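Local atomic coordinates of YHDH (Escherichia coli, PDB entry 1O89), a protein that probably catalyses the NADPH-dependent reduction of acryloyl-CoA to propanoyl-CoA, working as a homodimer of the zinc-containing alcohol dehydrogenase family. Residues A[53-61]-A[336-344]; A[22-30]-A[115-123]. All coordinates share one frame; numbering follows the deposited sequence.

Contact 1: A[53-61]-A[336-344]; sequences VDVHWSSLN and IQGRTLVKV
Lys343 lies across the indole of Trp57, the pair forming one rung of an antiparallel strand pairing between 53-59 and 340-343. From its root outward, the lysine follows the six-membered ring: CB packs against Trp57 CZ3 at 3.6 Å, and CG stands over the face, 3.5 Å from the ring centroid and 18° off the normal, a CH-pi contact. CD rises away from the ring face, CE passes out over the rim, and the bends at chi2 (-104°) and chi4 bring NZ back down to 3.5 Å from Trp57 CZ2. The same indole meets Leu341 through CE3, which lies 4.1 Å from Leu341 CB, so one tryptophan spans two residues of the partner strand.

Backbone bonds fix this register. Ser58 and Val342 form a hydrogen-bonded pair: Ser58 N donates to Val342 O at 2.9 Å, and Val342 N returns a bond to Ser58 O. Val344 N to His56 O and Leu60 N to Thr340 O extend the pairing in both directions. On the sheet face that carries Ser58 and Val342, apolar branches close the seam: Leu60 CD2 touches Val342 CG2 at 4.1 Å, Leu60 CG lies equally far from Thr340 CG2, and Val55 CG1 meets Val344 CG1 at 4.0 Å.

The pairing returns the C-terminal end of the chain to the GroES-like domain, as in other medium-chain dehydrogenases, where the catalytic domain is completed by the C-terminal segment. Helix 139-161 packs on Trp57 through Ala139, Arg140 and Met143, and Phe327 and Ile331 of helix 324-332 cover Leu60. Strand 340-343 thus runs between strand 51-59, its antiparallel partner, and strand 317-319, its parallel one.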
loop_
_atom_site.group_PDB
_atom_site.type_symbol
_atom_site.label_atom_id
_atom_site.label_comp_id
_atom_site.label_asym_id
_atom_site.label_seq_id
_atom_site.Cartn_x
_atom_site.Cartn_y
_atom_site.Cartn_z
ATOM N N VAL A 53 -34.426 14.330 -0.030
ATOM C CA VAL A 53 -34.777 13.121 -0.772
ATOM C C VAL A 53 -35.936 12.383 -0.073
ATOM O O VAL A 53 -35.916 12.178 1.149
ATOM C CB VAL A 53 -33.563 12.164 -0.881
ATOM C CG1 VAL A 53 -33.910 10.928 -1.700
ATOM C CG2 VAL A 53 -32.355 12.884 -1.478
ATOM N N ASP A 54 -36.959 12.048 -0.865
ATOM C CA ASP A 54 -38.017 11.101 -0.490
ATOM C C ASP A 54 -37.467 9.684 -0.584
ATOM O O ASP A 54 -37.280 9.148 -1.674
ATOM C CB ASP A 54 -39.220 11.216 -1.432
ATOM C CG ASP A 54 -40.009 12.493 -1.227
ATOM O OD1 ASP A 54 -40.182 12.918 -0.067
ATOM O OD2 ASP A 54 -40.488 13.144 -2.171
ATOM N N VAL A 55 -37.182 9.093 0.565
ATOM C CA VAL A 55 -36.550 7.790 0.624
ATOM C C VAL A 55 -37.589 6.728 0.311
ATOM O O VAL A 55 -38.729 6.754 0.804
ATOM C CB VAL A 55 -35.898 7.565 2.004
ATOM C CG1 VAL A 55 -35.210 6.199 2.089
ATOM C CG2 VAL A 55 -34.905 8.665 2.279
ATOM N N HIS A 56 -37.219 5.827 -0.580
ATOM C CA HIS A 56 -38.099 4.738 -0.963
ATOM C C HIS A 56 -37.564 3.431 -0.380
ATOM O O HIS A 56 -38.339 2.594 0.067
ATOM C CB HIS A 56 -38.175 4.651 -2.485
ATOM C CG HIS A 56 -38.823 5.835 -3.131
ATOM N ND1 HIS A 56 -39.932 6.464 -2.602
ATOM C CD2 HIS A 56 -38.546 6.477 -4.293
ATOM C CE1 HIS A 56 -40.303 7.449 -3.403
ATOM N NE2 HIS A 56 -39.478 7.478 -4.436
ATOM N N TRP A 57 -36.241 3.263 -0.419
ATOM C CA TRP A 57 -35.553 2.081 0.119
ATOM C C TRP A 57 -34.327 2.472 0.928
ATOM O O TRP A 57 -33.570 3.369 0.541
ATOM C CB TRP A 57 -35.095 1.130 -1.008
ATOM C CG TRP A 57 -36.202 0.455 -1.768
ATOM C CD1 TRP A 57 -36.723 0.845 -2.970
ATOM C CD2 TRP A 57 -36.923 -0.732 -1.389
ATOM N NE1 TRP A 57 -37.723 -0.014 -3.354
ATOM C CE2 TRP A 57 -37.860 -1.000 -2.414
ATOM C CE3 TRP A 57 -36.861 -1.607 -0.296
ATOM C CZ2 TRP A 57 -38.746 -2.086 -2.370
ATOM C CZ3 TRP A 57 -37.740 -2.699 -0.255
ATOM C CH2 TRP A 57 -38.670 -2.924 -1.287
ATOM N N SER A 58 -34.126 1.788 2.044
ATOM C CA SER A 58 -32.865 1.836 2.786
ATOM C C SER A 58 -32.487 0.375 3.099
ATOM O O SER A 58 -32.928 -0.542 2.382
ATOM C CB SER A 58 -33.025 2.689 4.049
ATOM O OG SER A 58 -31.788 2.913 4.734
ATOM N N SER A 59 -31.707 0.171 4.163
ATOM C CA SER A 59 -31.136 -1.129 4.551
ATOM C C SER A 59 -30.829 -1.188 6.037
ATOM O O SER A 59 -30.744 -0.162 6.713
ATOM C CB SER A 59 -29.752 -1.369 3.906
ATOM O OG SER A 59 -29.676 -0.854 2.602
ATOM N N LEU A 60 -30.580 -2.408 6.502
ATOM C CA LEU A 60 -29.952 -2.641 7.782
ATOM C C LEU A 60 -28.574 -3.249 7.540
ATOM O O LEU A 60 -28.415 -4.466 7.594
ATOM C CB LEU A 60 -30.796 -3.587 8.638
ATOM C CG LEU A 60 -32.087 -3.088 9.289
ATOM C CD1 LEU A 60 -32.388 -3.926 10.516
ATOM C CD2 LEU A 60 -32.046 -1.595 9.665
ATOM N N ASN A 61 -27.574 -2.406 7.273
ATOM C CA ASN A 61 -26.162 -2.860 7.319
ATOM C C ASN A 61 -25.777 -3.240 8.733
ATOM O O ASN A 61 -26.511 -2.948 9.679
ATOM C CB ASN A 61 -25.198 -1.788 6.816
ATOM C CG ASN A 61 -25.130 -1.737 5.306
ATOM O OD1 ASN A 61 -24.443 -2.553 4.691
ATOM N ND2 ASN A 61 -25.834 -0.780 4.703
ATOM N N ILE A 336 -30.000 -14.063 10.340
ATOM C CA ILE A 336 -30.485 -13.677 9.025
ATOM C C ILE A 336 -29.460 -14.046 7.965
ATOM O O ILE A 336 -28.243 -13.852 8.152
ATOM C CB ILE A 336 -30.804 -12.149 8.974
ATOM C CG1 ILE A 336 -31.836 -11.773 10.047
ATOM C CG2 ILE A 336 -31.307 -11.736 7.578
ATOM C CD1 ILE A 336 -33.115 -12.615 10.026
ATOM N N GLN A 337 -29.974 -14.588 6.857
ATOM C CA GLN A 337 -29.178 -14.863 5.669
ATOM C C GLN A 337 -29.489 -13.808 4.612
ATOM O O GLN A 337 -30.659 -13.532 4.330
ATOM C CB GLN A 337 -29.498 -16.255 5.127
ATOM C CG GLN A 337 -28.292 -17.155 4.983
ATOM C CD GLN A 337 -28.689 -18.590 4.719
ATOM O OE1 GLN A 337 -29.288 -18.892 3.685
ATOM N NE2 GLN A 337 -28.375 -19.474 5.654
ATOM N N GLY A 338 -28.443 -13.216 4.037
ATOM C CA GLY A 338 -28.607 -12.208 3.000
ATOM C C GLY A 338 -29.072 -10.846 3.505
ATOM O O GLY A 338 -28.967 -10.524 4.687
ATOM N N ARG A 339 -29.626 -10.059 2.589
ATOM C CA ARG A 339 -29.911 -8.648 2.823
ATOM C C ARG A 339 -31.209 -8.431 3.569
ATOM O O ARG A 339 -32.215 -9.088 3.274
ATOM C CB ARG A 339 -30.019 -7.912 1.493
ATOM C CG ARG A 339 -28.717 -7.583 0.855
ATOM C CD ARG A 339 -27.806 -8.753 0.644
ATOM N NE ARG A 339 -26.726 -8.447 -0.296
ATOM C CZ ARG A 339 -25.664 -9.213 -0.484
ATOM N NH1 ARG A 339 -25.499 -10.344 0.201
ATOM N NH2 ARG A 339 -24.752 -8.846 -1.366
ATOM N N THR A 340 -31.183 -7.510 4.528
ATOM C CA THR A 340 -32.399 -6.944 5.085
ATOM C C THR A 340 -32.571 -5.552 4.482
ATOM O O THR A 340 -31.740 -4.682 4.698
ATOM C CB THR A 340 -32.326 -6.848 6.625
ATOM O OG1 THR A 340 -32.324 -8.156 7.210
ATOM C CG2 THR A 340 -33.597 -6.218 7.184
ATOM N N LEU A 341 -33.629 -5.364 3.694
ATOM C CA LEU A 341 -33.948 -4.076 3.091
ATOM C C LEU A 341 -35.095 -3.434 3.840
ATOM O O LEU A 341 -36.014 -4.118 4.290
ATOM C CB LEU A 341 -34.373 -4.264 1.635
ATOM C CG LEU A 341 -33.377 -4.920 0.681
ATOM C CD1 LEU A 341 -34.056 -5.133 -0.660
ATOM C CD2 LEU A 341 -32.152 -4.082 0.528
ATOM N N VAL A 342 -35.053 -2.116 3.967
ATOM C CA VAL A 342 -36.159 -1.387 4.579
ATOM C C VAL A 342 -36.975 -0.629 3.540
ATOM O O VAL A 342 -36.477 0.279 2.886
ATOM C CB VAL A 342 -35.653 -0.430 5.650
ATOM C CG1 VAL A 342 -36.823 0.347 6.280
ATOM C CG2 VAL A 342 -34.895 -1.202 6.700
ATOM N N LYS A 343 -38.231 -1.029 3.374
ATOM C CA LYS A 343 -39.153 -0.314 2.488
ATOM C C LYS A 343 -39.846 0.785 3.287
ATOM O O LYS A 343 -40.604 0.500 4.209
ATOM C CB LYS A 343 -40.177 -1.267 1.897
ATOM C CG LYS A 343 -40.641 -0.881 0.496
ATOM C CD LYS A 343 -42.021 -0.251 0.467
ATOM C CE LYS A 343 -42.674 -0.374 -0.918
ATOM N NZ LYS A 343 -42.161 -1.567 -1.668
ATOM N N VAL A 344 -39.571 2.044 2.943
ATOM C CA VAL A 344 -40.042 3.175 3.751
ATOM C C VAL A 344 -41.194 3.939 3.071
ATOM O O VAL A 344 -41.407 3.834 1.859
ATOM C CB VAL A 344 -38.859 4.116 4.169
ATOM C CG1 VAL A 344 -37.519 3.460 3.942
ATOM C CG2 VAL A 344 -38.891 5.419 3.435
#

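Contact 2: A[22-30]-A[115-123]; sequences LQALLLEQQ and HWGGLAEQA
Glu121 holds the backbone of Gln23 at two points. Its own N donates to Gln23 O at 2.9 Å, and its carboxylate OE1 accepts Gln23 N at 3.1 Å. This second bond is straight at hydrogen (170°), but the donor comes from above the carboxylate plane. The glutamate reaches it with CG beside its backbone N and the chain extended from there (chi2 178°), a course that also lays OE2 alongside Gln23 CG, 3.7 Å away. With an alanine in place of Glu121, Gln23 N would probably lose its carboxylate acceptor and the Gln23 side chain the neighbour that lies along it.

Two residues along, Leu25 N donates to Leu119 O at 3.0 Å. These backbone bonds bracket a single antiparallel bridge between Ala24 and Ala120, where the small side chains let the backbones close in: the two CB atoms are 3.6 Å apart. An inverse gamma turn centred on Leu119 leads into the bridge, which stays single.

Packing spreads outward from the bridge. Leu25 CB faces Leu119 CB at 4.3 Å, and the aliphatic CB of Leu22 rests beside the amide of Gln122, whose NE2 is bonded to Glu43. At the far end Leu26 CD1 touches Trp116 CZ2 at 4.1 Å; Trp116 NE1, bonded to Pro79 O, helps to set the indole in place.

The contact therefore joins the N-terminal strand 23-28, whose main pairing is with strand 35-40, to the turn leading into strand 122-125. Its polar bonds draw chiefly on main-chain groups, and the Glu121 carboxylate is the one side-chain acceptor among them.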
loop_
_atom_site.group_PDB
_atom_site.type_symbol
_atom_site.label_atom_id
_atom_site.label_comp_id
_atom_site.label_asym_id
_atom_site.label_seq_id
_atom_site.Cartn_x
_atom_site.Cartn_y
_atom_site.Cartn_z
ATOM N N LEU A 22 -42.862 13.579 8.712
ATOM C CA LEU A 22 -42.156 12.349 8.224
ATOM C C LEU A 22 -41.964 11.272 9.310
ATOM O O LEU A 22 -41.597 11.573 10.444
ATOM C CB LEU A 22 -40.793 12.716 7.620
ATOM C CG LEU A 22 -39.783 13.334 8.595
ATOM C CD1 LEU A 22 -38.617 12.413 8.808
ATOM C CD2 LEU A 22 -39.317 14.707 8.123
ATOM N N GLN A 23 -42.215 10.016 8.947
ATOM C CA GLN A 23 -41.948 8.880 9.817
ATOM C C GLN A 23 -40.466 8.534 9.769
ATOM O O GLN A 23 -39.830 8.616 8.730
ATOM C CB GLN A 23 -42.758 7.651 9.385
ATOM C CG GLN A 23 -44.256 7.827 9.440
ATOM C CD GLN A 23 -44.857 7.443 10.791
ATOM O OE1 GLN A 23 -45.067 6.254 11.073
ATOM N NE2 GLN A 23 -45.149 8.445 11.617
ATOM N N ALA A 24 -39.939 8.097 10.901
ATOM C CA ALA A 24 -38.518 7.802 11.026
ATOM C C ALA A 24 -38.274 6.902 12.223
ATOM O O ALA A 24 -38.915 7.066 13.263
ATOM C CB ALA A 24 -37.752 9.086 11.194
ATOM N N LEU A 25 -37.365 5.943 12.074
ATOM C CA LEU A 25 -36.824 5.233 13.222
ATOM C C LEU A 25 -35.773 6.138 13.867
ATOM O O LEU A 25 -34.753 6.428 13.260
ATOM C CB LEU A 25 -36.208 3.893 12.822
ATOM C CG LEU A 25 -35.780 3.019 14.018
ATOM C CD1 LEU A 25 -36.964 2.275 14.585
ATOM C CD2 LEU A 25 -34.674 2.045 13.628
ATOM N N LEU A 26 -36.064 6.586 15.087
ATOM C CA LEU A 26 -35.205 7.484 15.852
ATOM C C LEU A 26 -34.534 6.741 17.016
ATOM O O LEU A 26 -35.189 6.058 17.797
ATOM C CB LEU A 26 -36.027 8.669 16.390
ATOM C CG LEU A 26 -35.268 9.919 16.863
ATOM C CD1 LEU A 26 -34.655 10.652 15.688
ATOM C CD2 LEU A 26 -36.174 10.870 17.656
ATOM N N LEU A 27 -33.216 6.882 17.106
ATOM C CA LEU A 27 -32.444 6.333 18.206
ATOM C C LEU A 27 -32.212 7.436 19.222
ATOM O O LEU A 27 -31.786 8.525 18.867
ATOM C CB LEU A 27 -31.105 5.790 17.705
ATOM C CG LEU A 27 -31.177 4.723 16.608
ATOM C CD1 LEU A 27 -29.801 4.078 16.372
ATOM C CD2 LEU A 27 -32.229 3.670 16.941
ATOM N N GLU A 28 -32.519 7.149 20.479
ATOM C CA GLU A 28 -32.316 8.087 21.582
ATOM C C GLU A 28 -31.568 7.373 22.699
ATOM O O GLU A 28 -31.758 6.173 22.895
ATOM C CB GLU A 28 -33.667 8.578 22.106
ATOM C CG GLU A 28 -34.402 9.501 21.150
ATOM C CD GLU A 28 -35.827 9.803 21.585
ATOM O OE1 GLU A 28 -36.688 8.892 21.543
ATOM O OE2 GLU A 28 -36.088 10.959 21.963
ATOM N N GLN A 29 -30.717 8.092 23.426
ATOM C CA GLN A 29 -30.060 7.523 24.599
ATOM C C GLN A 29 -30.827 7.980 25.833
ATOM O O GLN A 29 -30.686 9.132 26.257
ATOM C CB GLN A 29 -28.588 7.956 24.690
ATOM C CG GLN A 29 -27.594 6.908 24.185
ATOM C CD GLN A 29 -26.153 7.167 24.622
ATOM O OE1 GLN A 29 -25.218 6.584 24.064
ATOM N NE2 GLN A 29 -25.971 8.030 25.610
ATOM N N GLN A 30 -31.642 7.080 26.394
ATOM C CA GLN A 30 -32.466 7.379 27.572
ATOM C C GLN A 30 -32.151 6.425 28.722
ATOM O O GLN A 30 -32.165 5.195 28.546
ATOM C CB GLN A 30 -33.952 7.304 27.210
ATOM N N HIS A 115 -25.117 12.016 11.078
ATOM C CA HIS A 115 -26.010 12.842 10.292
ATOM C C HIS A 115 -27.244 11.995 9.971
ATOM O O HIS A 115 -27.101 10.887 9.491
ATOM C CB HIS A 115 -25.279 13.318 9.024
ATOM C CG HIS A 115 -26.120 14.150 8.107
ATOM N ND1 HIS A 115 -25.863 15.480 7.864
ATOM C CD2 HIS A 115 -27.207 13.837 7.361
ATOM C CE1 HIS A 115 -26.763 15.956 7.022
ATOM N NE2 HIS A 115 -27.584 14.976 6.692
ATOM N N TRP A 116 -28.441 12.502 10.248
ATOM C CA TRP A 116 -29.679 11.741 10.076
ATOM C C TRP A 116 -29.737 11.084 8.707
ATOM O O TRP A 116 -29.609 11.748 7.693
ATOM C CB TRP A 116 -30.921 12.622 10.268
ATOM C CG TRP A 116 -31.249 12.952 11.703
ATOM C CD1 TRP A 116 -30.487 12.697 12.813
ATOM C CD2 TRP A 116 -32.426 13.603 12.175
ATOM N NE1 TRP A 116 -31.121 13.152 13.944
ATOM C CE2 TRP A 116 -32.320 13.706 13.581
ATOM C CE3 TRP A 116 -33.573 14.117 11.553
ATOM C CZ2 TRP A 116 -33.312 14.302 14.368
ATOM C CZ3 TRP A 116 -34.563 14.697 12.340
ATOM C CH2 TRP A 116 -34.420 14.785 13.733
ATOM N N GLY A 117 -29.990 9.784 8.692
ATOM C CA GLY A 117 -29.846 8.987 7.496
ATOM C C GLY A 117 -31.108 8.363 6.972
ATOM O O GLY A 117 -32.171 8.965 7.016
ATOM N N GLY A 118 -30.983 7.120 6.518
ATOM C CA GLY A 118 -31.929 6.527 5.586
ATOM C C GLY A 118 -33.185 5.921 6.134
ATOM O O GLY A 118 -34.123 5.704 5.380
ATOM N N LEU A 119 -33.239 5.635 7.426
ATOM C CA LEU A 119 -34.411 4.957 7.988
ATOM C C LEU A 119 -35.478 5.984 8.353
ATOM O O LEU A 119 -35.869 6.155 9.502
ATOM C CB LEU A 119 -34.019 4.043 9.164
ATOM C CG LEU A 119 -33.406 2.648 8.854
ATOM C CD1 LEU A 119 -33.714 2.107 7.470
ATOM C CD2 LEU A 119 -31.942 2.702 8.971
ATOM N N ALA A 120 -35.965 6.652 7.318
ATOM C CA ALA A 120 -36.872 7.775 7.454
ATOM C C ALA A 120 -37.475 8.068 6.085
ATOM O O ALA A 120 -36.866 7.740 5.071
ATOM C CB ALA A 120 -36.131 8.983 7.965
ATOM N N GLU A 121 -38.651 8.687 6.057
ATOM C CA GLU A 121 -39.310 9.018 4.789
ATOM C C GLU A 121 -38.582 10.137 4.057
ATOM O O GLU A 121 -38.730 10.283 2.845
ATOM C CB GLU A 121 -40.766 9.422 5.011
ATOM C CG GLU A 121 -41.623 8.267 5.499
ATOM C CD GLU A 121 -43.060 8.653 5.779
ATOM O OE1 GLU A 121 -43.347 9.845 6.034
ATOM O OE2 GLU A 121 -43.905 7.746 5.749
ATOM N N GLN A 122 -37.812 10.930 4.792
ATOM C CA GLN A 122 -37.031 11.989 4.179
ATOM C C GLN A 122 -35.648 12.071 4.784
ATOM O O GLN A 122 -35.480 11.838 5.979
ATOM C CB GLN A 122 -37.724 13.334 4.360
ATOM C CG GLN A 122 -39.192 13.381 3.931
ATOM C CD GLN A 122 -39.740 14.782 4.020
ATOM O OE1 GLN A 122 -38.985 15.738 3.904
ATOM N NE2 GLN A 122 -41.055 14.914 4.232
ATOM N N ALA A 123 -34.669 12.404 3.949
ATOM C CA ALA A 123 -33.313 12.708 4.384
ATOM C C ALA A 123 -32.854 14.008 3.722
ATOM O O ALA A 123 -33.161 14.254 2.563
ATOM C CB ALA A 123 -32.393 11.583 4.013
#

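Overall arrangement
Contact 1 lies nearer the centre of the chain, about 14 Å from it against about 21 Å for contact 2, yet it has exposed His56 and Lys343 at its edge, whereas no touching residue of contact 2 is exposed. Both reach the mixed sheet through strand 51-59, which pairs with 340-343 and with 122-125, whose first residues end segment 115-123; strand 23-28 itself pairs with 35-40. Val53 N to Ala123 O (2.9 Å) is a probable hydrogen bond between them. Contact 1 is a regular strand pairing with a broad aromatic and aliphatic surface; contact 2 has two main-chain bonds supplemented by one carboxylate. Together they join both ends of the modelled chain to the GroES-like domain.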